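Local atomic coordinates of SusD-like carbohydrate binding protein BF1063 (Bacteroides fragilis NCTC 9343, PDB entry 3I4G), a protein that probably binds carbohydrate at the cell surface as an outer-membrane member of the SusD family, consistent with a part in glycan capture. Residues Ala186-Ala189 against Gly190-Gly193; Glu116-Thr119 against Arg120-Glu124; Gln517-Gln520 against Asn521-Pro524; Tyr133-Leu136 against Ala137-Lys141. All coordinates share one frame; numbering follows the deposited sequence.

Interaction 1 (Ala186-Ala189 against Gly190-Gly193)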
loop_
_atom_site.group_PDB
_atom_site.type_symbol
_atom_site.label_atom_id
_atom_site.label_comp_id
_atom_site.label_asym_id
_atom_site.label_seq_id
_atom_site.Cartn_x
_atom_site.Cartn_y
_atom_site.Cartn_z
ATOM N N ALA A 186 12.069 22.092 0.822
ATOM C CA ALA A 186 11.571 23.287 0.149
ATOM C C ALA A 186 10.077 23.295 -0.148
ATOM O O ALA A 186 9.603 24.242 -0.758
ATOM C CB ALA A 186 12.370 23.469 -1.166
ATOM N N ILE A 187 9.361 22.237 0.219
ATOM C CA ILE A 187 7.922 22.154 0.005
ATOM C C ILE A 187 7.192 22.827 1.180
ATOM O O ILE A 187 7.201 22.288 2.271
ATOM C CB ILE A 187 7.411 20.696 -0.110
ATOM C CG1 ILE A 187 8.148 19.863 -1.164
ATOM C CG2 ILE A 187 5.915 20.701 -0.444
ATOM C CD1 ILE A 187 7.981 20.308 -2.562
ATOM N N PRO A 188 6.562 23.998 0.960
ATOM C CA PRO A 188 5.848 24.616 2.103
ATOM C C PRO A 188 4.544 23.926 2.423
ATOM O O PRO A 188 4.072 23.069 1.656
ATOM C CB PRO A 188 5.589 26.027 1.610
ATOM C CG PRO A 188 5.471 25.878 0.137
ATOM C CD PRO A 188 6.483 24.838 -0.241
ATOM N N ALA A 189 3.935 24.272 3.555
ATOM C CA ALA A 189 2.666 23.665 3.951
ATOM C C ALA A 189 1.588 23.797 2.882
ATOM O O ALA A 189 0.819 22.887 2.670
ATOM C CB ALA A 189 2.176 24.273 5.247
ATOM N N GLY A 190 1.583 24.907 2.167
ATOM C CA GLY A 190 0.584 25.115 1.132
ATOM C C GLY A 190 0.701 24.225 -0.070
ATOM O O GLY A 190 -0.226 24.155 -0.860
ATOM N N GLU A 191 1.842 23.563 -0.226
ATOM C CA GLU A 191 2.068 22.644 -1.326
ATOM C C GLU A 191 2.001 21.169 -0.875
ATOM O O GLU A 191 2.345 20.247 -1.619
ATOM C CB GLU A 191 3.411 22.990 -1.995
ATOM C CG GLU A 191 3.354 24.280 -2.800
ATOM C CD GLU A 191 4.671 24.670 -3.426
ATOM O OE1 GLU A 191 5.615 23.872 -3.364
ATOM O OE2 GLU A 191 4.713 25.822 -3.911
ATOM N N ALA A 192 1.441 20.918 0.319
ATOM C CA ALA A 192 1.287 19.554 0.798
ATOM C C ALA A 192 0.588 18.691 -0.218
ATOM O O ALA A 192 -0.467 19.075 -0.713
ATOM C CB ALA A 192 0.492 19.540 2.124
ATOM N N GLY A 193 1.183 17.541 -0.523
ATOM C CA GLY A 193 0.645 16.628 -1.505
ATOM C C GLY A 193 1.401 16.671 -2.817
ATOM O O GLY A 193 1.376 15.717 -3.577
HETATM O O HOH W 1 8.479 24.150 -3.347
#

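Interaction 2 (Glu116-Thr119 against Arg120-Glu124)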
loop_
_atom_site.group_PDB
_atom_site.type_symbol
_atom_site.label_atom_id
_atom_site.label_comp_id
_atom_site.label_asym_id
_atom_site.label_seq_id
_atom_site.Cartn_x
_atom_site.Cartn_y
_atom_site.Cartn_z
ATOM N N GLU A 116 10.692 28.868 -13.947
ATOM C CA GLU A 116 10.939 27.772 -12.986
ATOM C C GLU A 116 9.673 26.962 -12.755
ATOM O O GLU A 116 9.731 25.747 -12.582
ATOM C CB GLU A 116 11.521 28.333 -11.682
ATOM C CG GLU A 116 12.925 28.824 -11.940
ATOM C CD GLU A 116 13.645 29.420 -10.756
ATOM O OE1 GLU A 116 13.230 29.174 -9.597
ATOM O OE2 GLU A 116 14.656 30.141 -11.028
ATOM N N LYS A 117 8.511 27.622 -12.723
ATOM C CA LYS A 117 7.255 26.929 -12.505
ATOM C C LYS A 117 6.960 25.975 -13.667
ATOM O O LYS A 117 6.529 24.847 -13.447
ATOM C CB LYS A 117 6.081 27.901 -12.301
ATOM C CG LYS A 117 6.104 28.571 -10.951
ATOM C CD LYS A 117 5.010 29.602 -10.818
ATOM C CE LYS A 117 5.172 30.353 -9.497
ATOM N NZ LYS A 117 4.052 31.303 -9.256
ATOM N N LYS A 118 7.190 26.434 -14.895
ATOM C CA LYS A 118 6.985 25.541 -16.052
ATOM C C LYS A 118 7.867 24.281 -15.935
ATOM O O LYS A 118 7.386 23.149 -16.106
ATOM C CB LYS A 118 7.250 26.277 -17.364
ATOM C CG LYS A 118 7.155 25.360 -18.596
ATOM C CD LYS A 118 7.518 26.085 -19.852
ATOM C CE LYS A 118 7.668 25.143 -21.053
ATOM N NZ LYS A 118 8.026 25.842 -22.308
ATOM N N THR A 119 9.141 24.484 -15.629
ATOM C CA THR A 119 10.068 23.364 -15.512
ATOM C C THR A 119 9.654 22.390 -14.403
ATOM O O THR A 119 9.705 21.158 -14.571
ATOM C CB THR A 119 11.481 23.918 -15.325
ATOM O OG1 THR A 119 11.842 24.628 -16.533
ATOM C CG2 THR A 119 12.510 22.843 -15.104
ATOM N N ARG A 120 9.200 22.942 -13.293
ATOM C CA ARG A 120 8.687 22.113 -12.206
ATOM C C ARG A 120 7.467 21.325 -12.634
ATOM O O ARG A 120 7.381 20.116 -12.399
ATOM C CB ARG A 120 8.355 22.989 -11.006
ATOM C CG ARG A 120 7.808 22.175 -9.860
ATOM C CD ARG A 120 7.447 23.075 -8.722
ATOM N NE ARG A 120 6.894 22.300 -7.615
ATOM C CZ ARG A 120 6.490 22.838 -6.469
ATOM N NH1 ARG A 120 6.614 24.136 -6.235
ATOM N NH2 ARG A 120 5.983 22.056 -5.517
HETATM N N MSE A 121 6.515 21.986 -13.261
HETATM C CA MSE A 121 5.262 21.308 -13.627
HETATM C C MSE A 121 5.466 20.207 -14.665
HETATM O O MSE A 121 4.834 19.157 -14.590
HETATM C CB MSE A 121 4.240 22.300 -14.126
HETATM C CG MSE A 121 3.795 23.276 -13.000
HETATM SE SE MSE A 121 2.209 24.284 -13.486
HETATM C CE MSE A 121 3.129 25.514 -14.552
ATOM N N ILE A 122 6.413 20.385 -15.576
ATOM C CA ILE A 122 6.777 19.337 -16.518
ATOM C C ILE A 122 7.297 18.135 -15.735
ATOM O O ILE A 122 6.924 17.005 -15.992
ATOM C CB ILE A 122 7.838 19.796 -17.522
ATOM C CG1 ILE A 122 7.212 20.777 -18.512
ATOM C CG2 ILE A 122 8.461 18.584 -18.253
ATOM C CD1 ILE A 122 8.203 21.546 -19.368
ATOM N N ALA A 123 8.187 18.386 -14.769
ATOM C CA ALA A 123 8.677 17.290 -13.926
ATOM C C ALA A 123 7.559 16.596 -13.153
ATOM O O ALA A 123 7.564 15.357 -13.007
ATOM C CB ALA A 123 9.748 17.818 -12.975
ATOM N N GLU A 124 6.588 17.350 -12.646
ATOM C CA GLU A 124 5.458 16.754 -11.927
ATOM C C GLU A 124 4.647 15.874 -12.844
ATOM O O GLU A 124 4.272 14.770 -12.457
ATOM C CB GLU A 124 4.607 17.841 -11.308
ATOM C CG GLU A 124 5.354 18.613 -10.235
ATOM C CD GLU A 124 4.512 19.647 -9.586
ATOM O OE1 GLU A 124 3.777 19.320 -8.629
ATOM O OE2 GLU A 124 4.567 20.806 -10.030
#

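Interaction 3 (Gln517-Gln520 against Asn521-Pro524)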
loop_
_atom_site.group_PDB
_atom_site.type_symbol
_atom_site.label_atom_id
_atom_site.label_comp_id
_atom_site.label_asym_id
_atom_site.label_seq_id
_atom_site.Cartn_x
_atom_site.Cartn_y
_atom_site.Cartn_z
ATOM N N GLN A 517 -10.109 -8.022 -20.857
ATOM C CA GLN A 517 -10.756 -8.653 -22.005
ATOM C C GLN A 517 -11.251 -7.632 -23.016
ATOM O O GLN A 517 -11.133 -7.865 -24.232
ATOM C CB GLN A 517 -11.936 -9.523 -21.558
ATOM C CG GLN A 517 -12.520 -10.388 -22.643
ATOM C CD GLN A 517 -11.535 -11.411 -23.130
ATOM O OE1 GLN A 517 -11.010 -12.202 -22.326
ATOM N NE2 GLN A 517 -11.282 -11.423 -24.447
ATOM N N SER A 518 -11.791 -6.516 -22.547
ATOM C CA SER A 518 -12.328 -5.544 -23.505
ATOM C C SER A 518 -11.239 -5.016 -24.435
ATOM O O SER A 518 -11.505 -4.673 -25.613
ATOM C CB SER A 518 -12.995 -4.387 -22.777
ATOM O OG SER A 518 -12.087 -3.681 -21.974
ATOM N N GLU A 519 -10.024 -4.899 -23.901
ATOM C CA GLU A 519 -8.902 -4.338 -24.657
ATOM C C GLU A 519 -8.339 -5.381 -25.605
ATOM O O GLU A 519 -7.960 -5.038 -26.731
ATOM C CB GLU A 519 -7.879 -3.746 -23.678
ATOM C CG GLU A 519 -8.513 -2.724 -22.720
ATOM C CD GLU A 519 -9.436 -1.715 -23.408
ATOM O OE1 GLU A 519 -8.929 -0.919 -24.229
ATOM O OE2 GLU A 519 -10.676 -1.719 -23.178
ATOM N N GLN A 520 -8.302 -6.643 -25.180
ATOM C CA GLN A 520 -7.935 -7.718 -26.074
ATOM C C GLN A 520 -8.915 -7.778 -27.244
ATOM O O GLN A 520 -8.512 -8.027 -28.394
ATOM C CB GLN A 520 -7.967 -9.064 -25.357
ATOM C CG GLN A 520 -6.983 -9.193 -24.186
ATOM C CD GLN A 520 -6.747 -10.625 -23.771
ATOM O OE1 GLN A 520 -6.708 -11.534 -24.620
ATOM N NE2 GLN A 520 -6.600 -10.857 -22.466
ATOM N N ASN A 521 -10.199 -7.548 -26.974
ATOM C CA ASN A 521 -11.213 -7.664 -28.019
ATOM C C ASN A 521 -11.069 -6.576 -29.061
ATOM O O ASN A 521 -11.242 -6.830 -30.258
ATOM C CB ASN A 521 -12.630 -7.643 -27.423
ATOM C CG ASN A 521 -12.964 -8.911 -26.641
ATOM O OD1 ASN A 521 -12.242 -9.893 -26.686
ATOM N ND2 ASN A 521 -14.064 -8.880 -25.905
ATOM N N ILE A 522 -10.757 -5.368 -28.630
ATOM C CA ILE A 522 -10.601 -4.244 -29.542
ATOM C C ILE A 522 -9.335 -4.316 -30.378
ATOM O O ILE A 522 -9.337 -4.163 -31.616
ATOM C CB ILE A 522 -10.489 -2.934 -28.752
ATOM C CG1 ILE A 522 -11.833 -2.559 -28.139
ATOM C CG2 ILE A 522 -10.001 -1.807 -29.655
ATOM C CD1 ILE A 522 -11.754 -1.438 -27.143
ATOM N N ASN A 523 -8.245 -4.554 -29.668
ATOM C CA ASN A 523 -6.905 -4.453 -30.213
ATOM C C ASN A 523 -6.250 -5.815 -30.357
ATOM O O ASN A 523 -5.825 -6.403 -29.363
ATOM C CB ASN A 523 -6.103 -3.583 -29.269
ATOM C CG ASN A 523 -4.708 -3.272 -29.778
ATOM O OD1 ASN A 523 -4.212 -3.859 -30.741
ATOM N ND2 ASN A 523 -4.081 -2.319 -29.133
ATOM N N PRO A 524 -6.063 -6.278 -31.611
ATOM C CA PRO A 524 -5.543 -7.622 -31.785
ATOM C C PRO A 524 -4.110 -7.752 -31.286
ATOM O O PRO A 524 -3.681 -8.864 -30.928
ATOM C CB PRO A 524 -5.626 -7.831 -33.311
ATOM C CG PRO A 524 -5.528 -6.481 -33.873
ATOM C CD PRO A 524 -6.215 -5.578 -32.905
#

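Interaction 4 (Tyr133-Leu136 against Ala137-Lys141)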
loop_
_atom_site.group_PDB
_atom_site.type_symbol
_atom_site.label_atom_id
_atom_site.label_comp_id
_atom_site.label_asym_id
_atom_site.label_seq_id
_atom_site.Cartn_x
_atom_site.Cartn_y
_atom_site.Cartn_z
ATOM N N TYR A 133 2.960 3.891 -15.292
ATOM C CA TYR A 133 3.671 2.816 -15.961
ATOM C C TYR A 133 4.365 1.894 -14.938
ATOM O O TYR A 133 4.464 0.713 -15.171
ATOM C CB TYR A 133 4.649 3.371 -17.010
ATOM C CG TYR A 133 3.918 3.820 -18.235
ATOM C CD1 TYR A 133 3.302 2.894 -19.049
ATOM C CD2 TYR A 133 3.795 5.170 -18.558
ATOM C CE1 TYR A 133 2.598 3.287 -20.159
ATOM C CE2 TYR A 133 3.119 5.572 -19.701
ATOM C CZ TYR A 133 2.515 4.621 -20.479
ATOM O OH TYR A 133 1.777 4.967 -21.647
ATOM N N PHE A 134 4.837 2.437 -13.815
ATOM C CA PHE A 134 5.443 1.643 -12.765
ATOM C C PHE A 134 4.461 0.606 -12.239
ATOM O O PHE A 134 4.809 -0.575 -12.125
ATOM C CB PHE A 134 5.944 2.576 -11.629
ATOM C CG PHE A 134 6.247 1.850 -10.353
ATOM C CD1 PHE A 134 7.461 1.238 -10.145
ATOM C CD2 PHE A 134 5.285 1.744 -9.368
ATOM C CE1 PHE A 134 7.708 0.537 -9.012
ATOM C CE2 PHE A 134 5.529 1.046 -8.208
ATOM C CZ PHE A 134 6.748 0.437 -8.047
ATOM N N TYR A 135 3.259 1.024 -11.931
ATOM C CA TYR A 135 2.261 0.076 -11.459
ATOM C C TYR A 135 1.755 -0.868 -12.578
ATOM O O TYR A 135 1.625 -2.062 -12.360
ATOM C CB TYR A 135 1.100 0.803 -10.781
ATOM C CG TYR A 135 1.443 1.488 -9.495
ATOM C CD1 TYR A 135 1.693 0.747 -8.352
ATOM C CD2 TYR A 135 1.476 2.862 -9.389
ATOM C CE1 TYR A 135 2.023 1.378 -7.167
ATOM C CE2 TYR A 135 1.809 3.493 -8.223
ATOM C CZ TYR A 135 2.091 2.731 -7.116
ATOM O OH TYR A 135 2.399 3.358 -5.931
ATOM N N LEU A 136 1.515 -0.352 -13.780
ATOM C CA LEU A 136 1.169 -1.249 -14.886
ATOM C C LEU A 136 2.220 -2.322 -15.097
ATOM O O LEU A 136 1.914 -3.502 -15.293
ATOM C CB LEU A 136 0.950 -0.455 -16.156
ATOM C CG LEU A 136 -0.274 0.450 -16.225
ATOM C CD1 LEU A 136 -0.132 1.368 -17.412
ATOM C CD2 LEU A 136 -1.541 -0.373 -16.302
ATOM N N ALA A 137 3.477 -1.912 -15.119
ATOM C CA ALA A 137 4.613 -2.821 -15.299
ATOM C C ALA A 137 4.769 -3.807 -14.139
ATOM O O ALA A 137 5.284 -4.892 -14.348
ATOM C CB ALA A 137 5.944 -2.022 -15.457
ATOM N N SER A 138 4.333 -3.428 -12.938
ATOM C CA SER A 138 4.400 -4.340 -11.819
ATOM C C SER A 138 3.445 -5.521 -11.962
ATOM O O SER A 138 3.764 -6.640 -11.527
ATOM C CB SER A 138 4.075 -3.600 -10.520
ATOM O OG SER A 138 5.059 -2.622 -10.191
ATOM N N TYR A 139 2.283 -5.300 -12.571
ATOM C CA TYR A 139 1.215 -6.288 -12.530
ATOM C C TYR A 139 0.818 -6.843 -13.891
ATOM O O TYR A 139 0.737 -8.066 -14.051
ATOM C CB TYR A 139 0.010 -5.674 -11.794
ATOM C CG TYR A 139 0.344 -5.235 -10.364
ATOM C CD1 TYR A 139 0.824 -6.153 -9.447
ATOM C CD2 TYR A 139 0.188 -3.936 -9.957
ATOM C CE1 TYR A 139 1.132 -5.768 -8.166
ATOM C CE2 TYR A 139 0.480 -3.534 -8.666
ATOM C CZ TYR A 139 0.939 -4.471 -7.781
ATOM O OH TYR A 139 1.225 -4.136 -6.456
ATOM N N PHE A 140 0.535 -5.972 -14.868
ATOM C CA PHE A 140 0.268 -6.436 -16.228
ATOM C C PHE A 140 1.571 -6.745 -16.994
ATOM O O PHE A 140 1.582 -7.554 -17.916
ATOM C CB PHE A 140 -0.518 -5.384 -17.003
ATOM C CG PHE A 140 -1.877 -5.063 -16.450
ATOM C CD1 PHE A 140 -2.973 -5.873 -16.712
ATOM C CD2 PHE A 140 -2.081 -3.919 -15.702
ATOM C CE1 PHE A 140 -4.226 -5.549 -16.263
ATOM C CE2 PHE A 140 -3.353 -3.611 -15.230
ATOM C CZ PHE A 140 -4.422 -4.416 -15.567
ATOM N N LYS A 141 2.651 -6.050 -16.643
ATOM C CA LYS A 141 4.016 -6.281 -17.130
ATOM C C LYS A 141 4.294 -5.802 -18.540
ATOM O O LYS A 141 5.111 -4.901 -18.697
ATOM C CB LYS A 141 4.449 -7.747 -16.937
ATOM C CG LYS A 141 4.371 -8.122 -15.446
ATOM C CD LYS A 141 5.132 -9.314 -15.089
ATOM C CE LYS A 141 5.049 -9.511 -13.584
ATOM N NZ LYS A 141 5.794 -10.714 -13.175
#

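Interaction 1 (Ala186-Ala189 against Gly190-Gly193)
Hydrogen bonds of the backbone join Pro188 to Glu191 and Ala189 to Ala192. Glu191 N reaches Pro188 O at 3.0 Å, and one step later Ala192 N reaches Ala189 O at 3.1 Å. In both, the donor stands well above the carbonyl plane, by 54° in the first and 61° in the second, as expected when the chain bends back after only three residues.

Two overlapping type I turns result, with Gly190 in the middle of both. They form a short 3-10-like corner in the connection between helix 163-180 and helix 197-211, at the surface of the largely helical SusD-like N-terminal region.

Van der Waals contacts lie beside this corner. The Glu191 side chain starts with CG next to its own backbone N (chi1 -72°) and, extended beyond CG, passes obliquely across the Pro188 ring, bringing OE1 to 3.4 Å from Pro188 CD, while Glu191 CD is 3.8 Å from Pro188 CG. Ile187 crosses the base of the same side chain at about a right angle, its CG2 being 3.7 Å from Glu191 CB.

The polar contacts are made by the carboxylate. One water donates to Glu191 OE1 at 2.9 Å and to Ala186 O at 2.8 Å, tying the side chain to the backbone ahead of the turns. Glu191 OE1 also forms a salt bridge with Arg120 NH2, which probably favours the charged carboxylate.

Interaction 2 (Glu116-Thr119 against Arg120-Glu124)
Arg120 N closes the first of four consecutive alpha-helical hydrogen bonds in this stretch, meeting Glu116 O at 2.9 Å in the opening turns of helix 116-139. The CB of Arg120 rests 3.5 Å from that same Glu116 oxygen. From there the side chain is fully extended from CG to NE, which carries the guanidinium far from the helix backbone, toward Glu191. On the way NE passes Glu124 OE2 at a long 3.7 Å; the oxygen lies well out of the guanidinium plane, so this is attraction of charges without an N-H aimed at it. Glu124 OE1 in turn pairs with Arg194, whose own guanidinium comes close to Arg120, and the two carboxylates probably offset the like charges.

Thr119 meets the following turn mainly through its backbone: Thr119 O accepts from Ala123 N at 3.2 Å.

Lys118 takes the opposite course, giving its NZ to Ser112 O, Gln110 O and Glu114 ahead of the helix. With CG anti to the backbone N (chi1 176°), its extended aliphatic chain runs alongside Ile122 in the same direction, and Ile122 CD1 lies 4.0 Å from both Lys118 CG and Lys118 CE.

Interaction 3 (Gln517-Gln520 against Asn521-Pro524)
Two torsions turn the amides of Gln517 and Asn521 toward each other. Gln517 sends CG away from its backbone N (chi1 -170°) and then folds at chi2 (64°), while Asn521 keeps CG close to its own N. The pair sits one turn apart on the short helix 517-522, near the C-terminus of the chain, and makes an i to i+4 side-chain bridge along its surface. Gln517 NE2 donates to Asn521 OD1 at 2.9 Å. The acceptor lies in the amide plane of Gln517 and the bond is only moderately bent, but the donor stands above the carbonyl plane of Asn521, and the two amide planes are 43° apart.

The bridge runs alongside the backbone bond of the same two residues, Asn521 N to Gln517 O at 2.9 Å. A further helical bond joins Asn523 N to Glu519 O at 3.0 Å. Asn523 is the first residue to leave helical geometry; its OD1 accepts from Asn525 N, an Asx turn, and its ND2 reaches Val158 O. Arg527 closes over the helix end as well, hydrogen-bonding to the carbonyl oxygens of Gln520 and Asn521.

On another side of the helix Ser518 OG donates at 2.7 Å to Glu519 OE2, which accepts on its anti lone pair. Lys89 hydrogen-bonds to the same hydroxyl and makes a long, weak ion pair with Glu519. Back at the bridge, the Asn521 amide also rests on the aliphatic part of its partner, with Asn521 ND2 3.9 Å from Gln517 CG.

Interaction 4 (Tyr133-Leu136 against Ala137-Lys141)
The C-terminal part of helix 116-139 unwinds here, and Leu136 O gathers the amides that follow. Tyr139 N approaches it at 3.3 Å from high above the carbonyl plane, as in a 3-10 turn, whereas Lys141 N bonds at 3.0 Å and only 17° from that plane, a pi-like i to i+5 bond. Phe140 N adds a weak bond to the same oxygen. Lys141 then takes positive phi and the chain leaves helical geometry.

Ser138 turns its hydroxyl back on the preceding turn. With OG beside its own N (chi1 -66°), it donates to Phe134 O at 2.8 Å, supplementing the weak bond from Ser138 N. This position also sets Ser138 OG over the centre of the Phe134 ring, 4.1 Å above its plane. Apolar contacts complete the turn: Leu136 CD2 packs 3.6 Å from Phe140 CD2, and Tyr139 CE2 comes to the edge of the Tyr135 ring.

The surroundings are strongly aromatic. Tyr135 stacks on Trp47 and Tyr139 on Trp513, Phe140 meets Trp92 and Trp513 edge-to-face, and Trp456 donates its indole N-H to Ser138 OG. Around the helix, Leu136 faces helix 86-109, Ala137 touches helix 163-180, and Phe134 packs on helix 197-211, which places this turn deep among the helices of the N-terminal region.

How the interactions relate
Interactions 2 and 4 belong to the same helix, 116-139, with centres about 25 Å apart: interaction 2 is partly buried and rich in charge, whereas interaction 4 is buried and aromatic, with several of its hydroxyls bonded to backbone oxygens or indole N-H groups. Interaction 1 is a surface turn in a loop, yet it joins interaction 2 directly, since Glu191 OE1 and Arg120 NH2 form a salt bridge of 2.8 Å and so fasten that loop to the helix. Interaction 3, also at the surface, is bridged by neutral amides, with one carboxylate-hydroxyl pair beside them, on a short helix near the chain's C-terminus. Its nearest atoms to interaction 4 are about 8 Å away.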